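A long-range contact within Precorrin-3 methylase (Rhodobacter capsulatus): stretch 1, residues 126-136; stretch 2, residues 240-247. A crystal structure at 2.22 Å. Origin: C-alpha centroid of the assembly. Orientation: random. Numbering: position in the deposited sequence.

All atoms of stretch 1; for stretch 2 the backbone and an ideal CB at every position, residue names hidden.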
ATOM      1  N   ALA A 126      -5.394   1.725   8.216  1.00 32.18           N
ATOM      2  CA  ALA A 126      -4.312   1.233   9.077  1.00 32.30           C
ATOM      3  C   ALA A 126      -3.706   2.370   9.892  1.00 32.43           C
ATOM      4  O   ALA A 126      -3.556   2.257  11.113  1.00 32.54           O
ATOM      5  CB  ALA A 126      -3.231   0.577   8.243  1.00 32.43           C
ATOM      6  N   ALA A 127      -3.360   3.469   9.225  1.00 31.75           N
ATOM      7  CA  ALA A 127      -2.812   4.618   9.945  1.00 31.78           C
ATOM      8  C   ALA A 127      -3.791   5.141  11.038  1.00 32.01           C
ATOM      9  O   ALA A 127      -3.389   5.378  12.161  1.00 31.55           O
ATOM     10  CB  ALA A 127      -2.439   5.718   8.990  1.00 30.92           C
ATOM     11  N   ALA A 128      -5.071   5.300  10.710  1.00 32.30           N
ATOM     12  CA  ALA A 128      -6.012   5.878  11.670  1.00 32.81           C
ATOM     13  C   ALA A 128      -6.208   4.925  12.842  1.00 33.76           C
ATOM     14  O   ALA A 128      -6.424   5.365  13.963  1.00 33.87           O
ATOM     15  CB  ALA A 128      -7.326   6.198  11.014  1.00 32.58           C
ATOM     16  N   ALA A 129      -6.087   3.625  12.568  1.00 33.98           N
ATOM     17  CA  ALA A 129      -6.260   2.584  13.570  1.00 34.38           C
ATOM     18  C   ALA A 129      -5.010   2.313  14.433  1.00 34.91           C
ATOM     19  O   ALA A 129      -5.112   1.707  15.507  1.00 34.86           O
ATOM     20  CB  ALA A 129      -6.677   1.314  12.883  1.00 34.39           C
ATOM     21  N   GLY A 130      -3.843   2.751  13.954  1.00 34.88           N
ATOM     22  CA  GLY A 130      -2.561   2.379  14.536  1.00 34.17           C
ATOM     23  C   GLY A 130      -1.680   1.586  13.588  1.00 34.89           C
ATOM     24  O   GLY A 130      -1.097   2.129  12.658  1.00 35.11           O
ATOM     25  N   ALA A 131      -1.580   0.284  13.806  1.00 35.02           N
ATOM     26  CA  ALA A 131      -0.707  -0.525  12.980  1.00 34.66           C
ATOM     27  C   ALA A 131      -1.228  -1.956  12.704  1.00 34.93           C
ATOM     28  O   ALA A 131      -0.508  -2.937  12.895  1.00 35.14           O
ATOM     29  CB  ALA A 131       0.689  -0.549  13.608  1.00 34.79           C
ATOM     30  N   PRO A 132      -2.479  -2.080  12.228  1.00 35.28           N
ATOM     31  CA  PRO A 132      -3.059  -3.407  11.979  1.00 35.72           C
ATOM     32  C   PRO A 132      -2.448  -4.228  10.828  1.00 36.39           C
ATOM     33  O   PRO A 132      -2.612  -5.453  10.795  1.00 35.40           O
ATOM     34  CB  PRO A 132      -4.518  -3.094  11.674  1.00 36.17           C
ATOM     35  CG  PRO A 132      -4.518  -1.670  11.246  1.00 35.71           C
ATOM     36  CD  PRO A 132      -3.460  -1.005  12.018  1.00 34.81           C
ATOM     37  N   LEU A 133      -1.752  -3.569   9.903  1.00 36.81           N
ATOM     38  CA  LEU A 133      -1.148  -4.268   8.781  1.00 37.52           C
ATOM     39  C   LEU A 133       0.365  -4.239   8.913  1.00 38.64           C
ATOM     40  O   LEU A 133       1.113  -4.326   7.919  1.00 39.23           O
ATOM     41  CB  LEU A 133      -1.595  -3.644   7.442  1.00 36.76           C
ATOM     42  CG  LEU A 133      -3.090  -3.623   7.158  1.00 36.13           C
ATOM     43  CD1 LEU A 133      -3.425  -2.488   6.207  1.00 35.27           C
ATOM     44  CD2 LEU A 133      -3.609  -4.956   6.625  1.00 33.63           C
ATOM     45  N   GLY A 134       0.817  -4.118  10.156  1.00 39.69           N
ATOM     46  CA  GLY A 134       2.245  -4.109  10.467  1.00 40.48           C
ATOM     47  C   GLY A 134       2.998  -5.369  10.066  1.00 41.21           C
ATOM     48  O   GLY A 134       4.208  -5.323   9.829  1.00 41.47           O
ATOM     49  N   HIS A 135       2.295  -6.496  10.015  1.00 41.51           N
ATOM     50  CA  HIS A 135       2.899  -7.753   9.596  1.00 42.20           C
ATOM     51  C   HIS A 135       2.422  -8.103   8.193  1.00 41.09           C
ATOM     52  O   HIS A 135       1.620  -7.369   7.625  1.00 40.60           O
ATOM     53  CB  HIS A 135       2.514  -8.872  10.567  1.00 43.15           C
ATOM     54  CG  HIS A 135       3.351  -8.914  11.808  1.00 47.86           C
ATOM     55  ND1 HIS A 135       3.570  -7.801  12.600  1.00 50.11           N
ATOM     56  CD2 HIS A 135       4.007  -9.941  12.407  1.00 50.74           C
ATOM     57  CE1 HIS A 135       4.333  -8.140  13.624  1.00 51.11           C
ATOM     58  NE2 HIS A 135       4.607  -9.432  13.534  1.00 52.42           N
ATOM     59  N   ASP A 136       2.923  -9.225   7.659  1.00 40.07           N
ATOM     60  CA  ASP A 136       2.467  -9.796   6.395  1.00 39.04           C
ATOM     61  C   ASP A 136       0.960  -9.645   6.226  1.00 38.33           C
ATOM     62  O   ASP A 136       0.180 -10.005   7.114  1.00 38.40           O
ATOM     63  CB  ASP A 136       2.854 -11.270   6.302  1.00 39.20           C
ATOM     64  CG  ASP A 136       4.358 -11.477   6.319  1.00 39.27           C
ATOM     65  OD1 ASP A 136       5.095 -10.481   6.410  1.00 42.84           O
ATOM     66  OD2 ASP A 136       4.813 -12.634   6.244  1.00 40.22           O
ATOM     67  N   UNK A 240      -5.608  -0.014  24.102  1.00 49.39           N
ATOM     68  CA  UNK A 240      -6.500   1.144  24.206  1.00 48.21           C
ATOM     69  C   UNK A 240      -7.353   1.283  22.962  1.00 47.03           C
ATOM     70  O   UNK A 240      -7.955   0.308  22.508  1.00 47.58           O
ATOM     71  CB  UNK A 240      -5.697   2.426  24.435  1.00 48.21           C
ATOM     72  N   UNK A 241      -7.408   2.493  22.392  1.00 46.07           N
ATOM     73  CA  UNK A 241      -8.102   2.673  21.116  1.00 45.53           C
ATOM     74  C   UNK A 241      -7.359   2.058  19.914  1.00 44.73           C
ATOM     75  O   UNK A 241      -7.968   1.912  18.839  1.00 44.14           O
ATOM     76  CB  UNK A 241      -8.318   4.167  20.867  1.00 45.53           C
ATOM     77  N   UNK A 242      -6.081   1.699  20.099  1.00 43.54           N
ATOM     78  CA  UNK A 242      -5.201   1.297  18.990  1.00 42.99           C
ATOM     79  C   UNK A 242      -5.194  -0.202  18.667  1.00 43.82           C
ATOM     80  O   UNK A 242      -5.506  -1.035  19.512  1.00 44.28           O
ATOM     81  CB  UNK A 242      -3.769   1.731  19.311  1.00 42.99           C
ATOM     82  N   UNK A 243      -4.835  -0.539  17.433  1.00 44.28           N
ATOM     83  CA  UNK A 243      -4.722  -1.936  17.032  1.00 45.28           C
ATOM     84  C   UNK A 243      -3.373  -2.147  16.389  1.00 46.17           C
ATOM     85  O   UNK A 243      -2.935  -1.338  15.580  1.00 46.17           O
ATOM     86  CB  UNK A 243      -5.849  -2.338  16.078  1.00 45.28           C
ATOM     87  N   UNK A 244      -2.706  -3.226  16.785  1.00 47.79           N
ATOM     88  CA  UNK A 244      -1.383  -3.556  16.271  1.00 49.69           C
ATOM     89  C   UNK A 244      -1.110  -5.056  16.342  1.00 50.76           C
ATOM     90  O   UNK A 244      -1.836  -5.783  17.001  1.00 51.01           O
ATOM     91  CB  UNK A 244      -0.310  -2.792  17.049  1.00 49.69           C
ATOM     92  N   UNK A 245      -0.062  -5.503  15.656  1.00 52.73           N
ATOM     93  CA  UNK A 245       0.401  -6.892  15.735  1.00 54.18           C
ATOM     94  C   UNK A 245       1.810  -6.944  16.331  1.00 55.49           C
ATOM     95  O   UNK A 245       2.709  -6.261  15.831  1.00 55.37           O
ATOM     96  CB  UNK A 245       0.382  -7.547  14.352  1.00 54.18           C
ATOM     97  N   UNK A 246       2.005  -7.752  17.401  1.00 56.74           N
ATOM     98  CA  UNK A 246       3.312  -7.900  18.027  1.00 57.87           C
ATOM     99  C   UNK A 246       4.197  -8.797  17.173  1.00 59.24           C
ATOM    100  O   UNK A 246       3.688  -9.443  16.248  1.00 59.65           O
ATOM    101  CB  UNK A 246       3.176  -8.468  19.441  1.00 57.87           C
ATOM    102  N   UNK A 247       5.503  -8.822  17.466  1.00 60.59           N
ATOM    103  CA  UNK A 247       6.469  -9.608  16.681  1.00 61.92           C
ATOM    104  C   UNK A 247       7.130 -10.707  17.497  1.00 61.99           C
ATOM    105  O   UNK A 247       6.755 -11.873  17.372  1.00 62.44           O
ATOM    106  CB  UNK A 247       7.548  -8.689  16.104  1.00 61.92           C
TER

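Stretch 2 runs alongside the end of a helix, the glycine that follows it and a turn, and two backbone hydrogen bonds fix the register before any side chain is chosen: the N of position 243 donates to Ala129 O (3.0 Å), and Ala131 N donates to the O of position 243 (2.8 Å).

Position 240 is out of reach, but phi of 62° favours glycine: Gly240. At 241 nothing of stretch 1 nears the CB, and phi of -72° admits proline: Pro241.

At 242 the CB points sideways, 4.0 Å from Ala129 O, beside the helix end. Gly130 has no side chain, so a long, flat group could lie along this end. The residue is Trp242, with chi1 in m. Its ring reaches back so that CE3 lies 3.5 Å from Gly130 CA, while Ala129 O meets the ring edge, 3.3 Å from CE3. A CB on Gly130 would sit 3.3 Å from Trp242 CE3 and clash with the O of position 243 at 2.9 Å; the backbone angles of Gly130 call for glycine in any case.

At 243 the CB again points sideways, 4.7 Å from Pro132 CB. Extended angles and an apolar neighbour suit valine, isoleucine or leucine. Val243 places CG1 4.0 Å from Pro132 CB.

Position 244 has its CB on the same side as that of Ala131. Its CA approaches Ala131 O at 3.5 Å in a CA-H...O contact, but little of stretch 1 lies farther out, so many side chains would do. Tyr244 packs CB against Ala131 CB (4.2 Å), then its ring leads away.

Position 245 points toward stretch 1, its CB 3.6 Å from His135 ND1. With the imidazole so close, a compact residue is apt: alanine, serine, valine or threonine. Thr245 sets CG2 over one face of the His135 ring, 3.7 Å from the centroid in a CH-pi contact, whereas OG1 is hydrogen-bonded elsewhere in the structure.

At 246 the CB points away, leaving the side chain unconstrained by stretch 1, and phi of -76° accommodates proline. In Pro246 it is the backbone that comes near: O is 2.9 Å from His135 NE2, at an angle too poor for a hydrogen bond.

Position 247 starts sideways, its CB 4.0 Å from His135 NE2, and a long polar chain could turn outward. Arg247 does so: its CA lies at the edge of the His135 ring and its end leads away.

Stretch 2, residues 240-247: GPWVYTPR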
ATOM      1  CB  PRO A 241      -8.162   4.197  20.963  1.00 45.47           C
ATOM      2  CG  PRO A 241      -6.998   4.693  21.753  1.00 45.70           C
ATOM      3  CD  PRO A 241      -6.853   3.755  22.910  1.00 46.15           C
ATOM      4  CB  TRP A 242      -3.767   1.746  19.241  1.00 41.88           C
ATOM      5  CG  TRP A 242      -3.615   3.198  19.488  1.00 39.88           C
ATOM      6  CD1 TRP A 242      -3.335   3.800  20.684  1.00 38.91           C
ATOM      7  CD2 TRP A 242      -3.730   4.247  18.529  1.00 36.59           C
ATOM      8  NE1 TRP A 242      -3.256   5.162  20.523  1.00 37.26           N
ATOM      9  CE2 TRP A 242      -3.500   5.464  19.210  1.00 37.03           C
ATOM     10  CE3 TRP A 242      -3.986   4.280  17.153  1.00 34.70           C
ATOM     11  CZ2 TRP A 242      -3.536   6.704  18.559  1.00 36.05           C
ATOM     12  CZ3 TRP A 242      -4.038   5.505  16.514  1.00 32.93           C
ATOM     13  CH2 TRP A 242      -3.812   6.698  17.211  1.00 34.59           C
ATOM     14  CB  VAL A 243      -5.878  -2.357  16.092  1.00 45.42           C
ATOM     15  CG1 VAL A 243      -5.630  -3.731  15.455  1.00 45.78           C
ATOM     16  CG2 VAL A 243      -7.209  -2.339  16.841  1.00 44.43           C
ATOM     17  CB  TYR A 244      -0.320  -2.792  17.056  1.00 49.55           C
ATOM     18  CG  TYR A 244       0.043  -3.390  18.397  1.00 49.75           C
ATOM     19  CD1 TYR A 244       1.260  -4.043  18.574  1.00 50.13           C
ATOM     20  CD2 TYR A 244      -0.819  -3.284  19.498  1.00 50.91           C
ATOM     21  CE1 TYR A 244       1.622  -4.580  19.812  1.00 49.66           C
ATOM     22  CE2 TYR A 244      -0.473  -3.831  20.737  1.00 50.21           C
ATOM     23  CZ  TYR A 244       0.751  -4.474  20.884  1.00 50.89           C
ATOM     24  OH  TYR A 244       1.110  -5.023  22.103  1.00 52.72           O
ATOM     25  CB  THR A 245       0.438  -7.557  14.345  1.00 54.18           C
ATOM     26  OG1 THR A 245      -0.815  -7.361  13.679  1.00 53.98           O
ATOM     27  CG2 THR A 245       0.727  -9.062  14.471  1.00 54.63           C
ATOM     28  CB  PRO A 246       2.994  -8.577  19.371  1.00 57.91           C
ATOM     29  CG  PRO A 246       1.505  -8.514  19.520  1.00 57.65           C
ATOM     30  CD  PRO A 246       0.985  -8.532  18.122  1.00 57.16           C
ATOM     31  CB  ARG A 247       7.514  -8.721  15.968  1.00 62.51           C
ATOM     32  CG  ARG A 247       7.882  -7.375  16.656  1.00 65.13           C
ATOM     33  CD  ARG A 247       9.034  -7.511  17.669  1.00 70.23           C
ATOM     34  NE  ARG A 247       9.748  -6.243  17.875  1.00 74.05           N
ATOM     35  CZ  ARG A 247      10.965  -6.116  18.419  1.00 76.05           C
ATOM     36  NH1 ARG A 247      11.650  -7.181  18.833  1.00 77.30           N
ATOM     37  NH2 ARG A 247      11.508  -4.907  18.548  1.00 76.77           N
TER
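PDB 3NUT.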